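Precorrin-8x Methyl Mutase (Thermus thermophilus, PDB 1V9C) probably catalyses the methyl-migrating isomerisation of precorrin-8X, a step in the biosynthesis of adenosylcobalamin. Local coordinates at residues Leu70-Met75 against Val131-Ala136; Arg74-Gly79 against Leu192-Leu197. One frame throughout, in Å; residues are numbered along the deposited sequence.

Contact 1 (Leu70-Met75 against Val131-Ala136)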
loop_
_atom_site.group_PDB
_atom_site.type_symbol
_atom_site.label_atom_id
_atom_site.label_comp_id
_atom_site.label_asym_id
_atom_site.label_seq_id
_atom_site.Cartn_x
_atom_site.Cartn_y
_atom_site.Cartn_z
ATOM N N LEU B 70 9.175 11.900 -6.606
ATOM C CA LEU B 70 7.917 12.157 -7.289
ATOM C C LEU B 70 7.174 10.834 -7.340
ATOM O O LEU B 70 7.717 9.830 -7.782
ATOM C CB LEU B 70 8.182 12.670 -8.709
ATOM C CG LEU B 70 9.314 13.694 -8.824
ATOM C CD1 LEU B 70 9.527 14.083 -10.278
ATOM C CD2 LEU B 70 8.978 14.900 -7.997
ATOM N N VAL B 71 5.928 10.836 -6.894
ATOM C CA VAL B 71 5.175 9.604 -6.865
ATOM C C VAL B 71 3.829 9.728 -7.554
ATOM O O VAL B 71 3.319 10.838 -7.744
ATOM C CB VAL B 71 5.023 9.117 -5.392
ATOM C CG1 VAL B 71 6.393 8.903 -4.800
ATOM C CG2 VAL B 71 4.276 10.150 -4.549
ATOM N N ASP B 72 3.264 8.577 -7.919
ATOM C CA ASP B 72 1.985 8.515 -8.626
ATOM C C ASP B 72 0.770 8.156 -7.772
ATOM O O ASP B 72 -0.278 7.777 -8.310
ATOM C CB ASP B 72 2.095 7.509 -9.767
ATOM C CG ASP B 72 2.013 6.076 -9.285
ATOM O OD1 ASP B 72 2.248 5.840 -8.080
ATOM O OD2 ASP B 72 1.720 5.185 -10.111
ATOM N N ALA B 73 0.901 8.250 -6.453
ATOM C CA ALA B 73 -0.216 7.940 -5.568
ATOM C C ALA B 73 0.021 8.466 -4.170
ATOM O O ALA B 73 1.142 8.411 -3.651
ATOM C CB ALA B 73 -0.472 6.426 -5.516
ATOM N N ARG B 74 -1.048 8.968 -3.561
ATOM C CA ARG B 74 -0.984 9.504 -2.207
ATOM C C ARG B 74 -0.556 8.446 -1.188
ATOM O O ARG B 74 0.186 8.754 -0.253
ATOM C CB ARG B 74 -2.339 10.092 -1.827
ATOM C CG ARG B 74 -3.488 9.169 -2.127
ATOM C CD ARG B 74 -4.776 9.943 -2.324
ATOM N NE ARG B 74 -5.889 9.054 -2.640
ATOM C CZ ARG B 74 -6.996 9.445 -3.257
ATOM N NH1 ARG B 74 -7.140 10.714 -3.627
ATOM N NH2 ARG B 74 -7.956 8.568 -3.509
ATOM N N MET B 75 -0.997 7.201 -1.379
ATOM C CA MET B 75 -0.618 6.123 -0.459
ATOM C C MET B 75 0.900 6.071 -0.336
ATOM O O MET B 75 1.439 5.862 0.748
ATOM C CB MET B 75 -1.137 4.758 -0.948
ATOM C CG MET B 75 -2.607 4.530 -0.673
ATOM S SD MET B 75 -3.110 2.801 -0.867
ATOM C CE MET B 75 -2.623 2.105 0.694
ATOM N N VAL B 131 11.726 8.721 -9.164
ATOM C CA VAL B 131 10.314 8.597 -9.483
ATOM C C VAL B 131 9.748 7.262 -9.035
ATOM O O VAL B 131 10.288 6.210 -9.359
ATOM C CB VAL B 131 10.074 8.752 -10.994
ATOM C CG1 VAL B 131 8.581 8.739 -11.277
ATOM C CG2 VAL B 131 10.694 10.064 -11.482
ATOM N N GLY B 132 8.655 7.320 -8.281
ATOM C CA GLY B 132 8.034 6.110 -7.778
ATOM C C GLY B 132 6.661 5.879 -8.362
ATOM O O GLY B 132 5.729 6.654 -8.125
ATOM N N VAL B 133 6.530 4.805 -9.129
ATOM C CA VAL B 133 5.252 4.467 -9.739
ATOM C C VAL B 133 4.779 3.100 -9.243
ATOM O O VAL B 133 5.453 2.090 -9.440
ATOM C CB VAL B 133 5.361 4.452 -11.290
ATOM C CG1 VAL B 133 3.994 4.214 -11.918
ATOM C CG2 VAL B 133 5.946 5.770 -11.775
ATOM N N GLY B 134 3.627 3.076 -8.586
ATOM C CA GLY B 134 3.099 1.822 -8.097
ATOM C C GLY B 134 1.632 1.700 -8.446
ATOM O O GLY B 134 0.969 0.752 -8.020
ATOM N N ASN B 135 1.117 2.640 -9.237
ATOM C CA ASN B 135 -0.300 2.631 -9.572
ATOM C C ASN B 135 -0.752 3.029 -10.973
ATOM O O ASN B 135 -1.757 2.522 -11.452
ATOM C CB ASN B 135 -1.032 3.512 -8.562
ATOM C CG ASN B 135 -0.535 3.289 -7.151
ATOM O OD1 ASN B 135 -0.955 2.352 -6.473
ATOM N ND2 ASN B 135 0.399 4.126 -6.714
ATOM N N ALA B 136 -0.043 3.941 -11.628
ATOM C CA ALA B 136 -0.479 4.401 -12.950
ATOM C C ALA B 136 0.453 4.043 -14.092
ATOM O O ALA B 136 1.432 4.738 -14.333
ATOM C CB ALA B 136 -0.696 5.911 -12.922
#
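With chi1 at 77°, D72 holds CG in the crowded position between its own backbone N and carbonyl carbon, and this turns the carboxylate onto the chain that leaves strand 130-133. N135 answers with CG anti to its carbonyl carbon (chi1 -43°), so that its amide crosses the carboxylate obliquely, the two planes 32° apart. OD2 of D72 takes two backbone donors. The shorter bond, 2.6 Å from A136 N to D72 OD2, arrives from above the carboxylate plane, whereas N135 N, 2.8 Å from the same OD2, is accepted by the syn lone pair of that oxygen. The other oxygen, OD1, is met from above the plane by G134 N at 3.1 Å in a nearly straight bond, and it also accepts N135 ND2, an atom whose place in the model is less sure. Three successive backbone N-H groups are thus gathered on one buried carboxylate, which fixes its rotation and would probably stabilise its charged form. CG1 of V133 packs beside OD2, and F139 of helix 137-147 also touches the aspartate.

Behind this lies the parallel pairing of two neighbouring strands in a doubly wound alpha/beta sheet, with the polar cluster just past their C-terminal ends, where both chains turn toward helices; A73 and A136 are the N-cap residues. L70 O receives G132 N at 2.7 Å, nearly along the C=O axis, and the next rung, D72 N to G132 O, measures 3.1 Å. L70 and V131 share one sheet face, their CD1 and CG2 methyls 4.4 Å apart. V71 is on the opposite face. Beyond N135, its OD1 is hydrogen-bonded to S190 OG, tying the turn to helix 190-205.

Contact 2 (Arg74-Gly79 against Leu192-Leu197)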
loop_
_atom_site.group_PDB
_atom_site.type_symbol
_atom_site.label_atom_id
_atom_site.label_comp_id
_atom_site.label_asym_id
_atom_site.label_seq_id
_atom_site.Cartn_x
_atom_site.Cartn_y
_atom_site.Cartn_z
ATOM N N ARG B 74 -1.048 8.968 -3.561
ATOM C CA ARG B 74 -0.984 9.504 -2.207
ATOM C C ARG B 74 -0.556 8.446 -1.188
ATOM O O ARG B 74 0.186 8.754 -0.253
ATOM C CB ARG B 74 -2.339 10.092 -1.827
ATOM C CG ARG B 74 -3.488 9.169 -2.127
ATOM C CD ARG B 74 -4.776 9.943 -2.324
ATOM N NE ARG B 74 -5.889 9.054 -2.640
ATOM C CZ ARG B 74 -6.996 9.445 -3.257
ATOM N NH1 ARG B 74 -7.140 10.714 -3.627
ATOM N NH2 ARG B 74 -7.956 8.568 -3.509
ATOM N N MET B 75 -0.997 7.201 -1.379
ATOM C CA MET B 75 -0.618 6.123 -0.459
ATOM C C MET B 75 0.900 6.071 -0.336
ATOM O O MET B 75 1.439 5.862 0.748
ATOM C CB MET B 75 -1.137 4.758 -0.948
ATOM C CG MET B 75 -2.607 4.530 -0.673
ATOM S SD MET B 75 -3.110 2.801 -0.867
ATOM C CE MET B 75 -2.623 2.105 0.694
ATOM N N ILE B 76 1.586 6.248 -1.457
ATOM C CA ILE B 76 3.046 6.261 -1.438
ATOM C C ILE B 76 3.550 7.477 -0.657
ATOM O O ILE B 76 4.426 7.358 0.206
ATOM C CB ILE B 76 3.614 6.312 -2.878
ATOM C CG1 ILE B 76 3.302 4.984 -3.578
ATOM C CG2 ILE B 76 5.101 6.619 -2.864
ATOM C CD1 ILE B 76 3.792 4.902 -5.001
ATOM N N ALA B 77 2.979 8.645 -0.955
ATOM C CA ALA B 77 3.374 9.872 -0.282
ATOM C C ALA B 77 3.189 9.729 1.217
ATOM O O ALA B 77 4.099 10.027 1.985
ATOM C CB ALA B 77 2.554 11.046 -0.791
ATOM N N CYS B 78 2.017 9.253 1.634
ATOM C CA CYS B 78 1.748 9.111 3.058
ATOM C C CYS B 78 2.425 7.889 3.651
ATOM O O CYS B 78 2.796 7.890 4.822
ATOM C CB CYS B 78 0.245 9.050 3.325
ATOM S SG CYS B 78 -0.684 10.570 2.929
ATOM N N GLY B 79 2.597 6.850 2.843
ATOM C CA GLY B 79 3.249 5.658 3.345
ATOM C C GLY B 79 4.655 5.958 3.826
ATOM O O GLY B 79 5.123 5.393 4.812
ATOM N N LEU B 192 5.155 -1.602 -2.424
ATOM C CA LEU B 192 6.468 -2.010 -2.892
ATOM C C LEU B 192 7.346 -0.770 -3.103
ATOM O O LEU B 192 8.504 -0.762 -2.728
ATOM C CB LEU B 192 6.348 -2.854 -4.178
ATOM C CG LEU B 192 5.811 -4.296 -4.114
ATOM C CD1 LEU B 192 6.736 -5.137 -3.240
ATOM C CD2 LEU B 192 4.370 -4.336 -3.584
ATOM N N VAL B 193 6.793 0.289 -3.679
ATOM C CA VAL B 193 7.593 1.500 -3.868
ATOM C C VAL B 193 8.058 2.035 -2.509
ATOM O O VAL B 193 9.245 2.302 -2.319
ATOM C CB VAL B 193 6.803 2.630 -4.566
ATOM C CG1 VAL B 193 7.729 3.789 -4.851
ATOM C CG2 VAL B 193 6.226 2.130 -5.862
ATOM N N VAL B 194 7.122 2.193 -1.567
ATOM C CA VAL B 194 7.474 2.696 -0.236
ATOM C C VAL B 194 8.615 1.855 0.383
ATOM O O VAL B 194 9.627 2.391 0.832
ATOM C CB VAL B 194 6.232 2.682 0.708
ATOM C CG1 VAL B 194 6.647 3.015 2.137
ATOM C CG2 VAL B 194 5.172 3.679 0.210
ATOM N N ALA B 195 8.457 0.536 0.380
ATOM C CA ALA B 195 9.471 -0.356 0.961
ATOM C C ALA B 195 10.838 -0.202 0.297
ATOM O O ALA B 195 11.868 -0.187 0.975
ATOM C CB ALA B 195 8.998 -1.815 0.876
ATOM N N ALA B 196 10.839 -0.102 -1.028
ATOM C CA ALA B 196 12.071 0.076 -1.789
ATOM C C ALA B 196 12.713 1.437 -1.445
ATOM O O ALA B 196 13.929 1.535 -1.280
ATOM C CB ALA B 196 11.776 -0.008 -3.303
ATOM N N LEU B 197 11.898 2.485 -1.343
ATOM C CA LEU B 197 12.426 3.802 -0.986
ATOM C C LEU B 197 12.976 3.748 0.441
ATOM O O LEU B 197 14.085 4.199 0.687
ATOM C CB LEU B 197 11.336 4.883 -1.105
ATOM C CG LEU B 197 11.002 5.246 -2.562
ATOM C CD1 LEU B 197 9.730 6.071 -2.691
ATOM C CD2 LEU B 197 12.187 6.019 -3.112
#
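Helix 74-79 and the 192-197 portion of helix 190-205 run in roughly the same direction, the axes of the two segments inclined by 33° (signed crossing angle -33°) and 9.2 Å apart at closest approach. The CA atoms come nearest at I76 and V194, 5.8 Å apart. No hydrogen bond spans the interface; it is apolar packing of two valines against one turn of helix, with the helices side by side on one face of the doubly wound sheet. V194 has CG1 anti to its backbone N and CG2 anti to its carbonyl carbon, so the two methyls spread along the partner: CG2 rests 3.7 Å from I76 CA, on the backbone itself, while CG1 lies 3.9 Å from G79 O. A CB on G79 would run into V194 CG2, and into M75 O of its own helix as well. I76 extends (chi2 179°) to bring its terminal CD1 to V193 CG2 at 3.8 Å, the two side chains crossing at about a right angle. An alanine in place of V194 would lose both methyls and their packing on I76 CA and G79, and would probably loosen the fit of the two helices. C78, turned away from 192-197, forms a disulfide with C78 of the second subunit; helix 190-205 has helix 30-40 against A195 and L192, and strand 69-71 lies under I76 and L197.

How the contacts relate
The centres of contacts 1 and 2 are about 8 Å apart, each about 8 Å from the centre of the chain. Their segments overlap at R74 and M75, which carry little of either contact; one continuous piece, strand 69-71 followed by helix 74-79, supplies the first segment of both, and its partners come later in the chain, 131-136 first and then 192-197. Contact 1 pairs neighbouring strands inside the sheet, and contact 2 joins two helices lying on the sheet face of V71. There they touch directly: V71 CG1 packs on I76 CG2, and V193 reaches G132, V133 and G134. Helix 74-79 also meets the second subunit, linking this part of the core to the dimer interface.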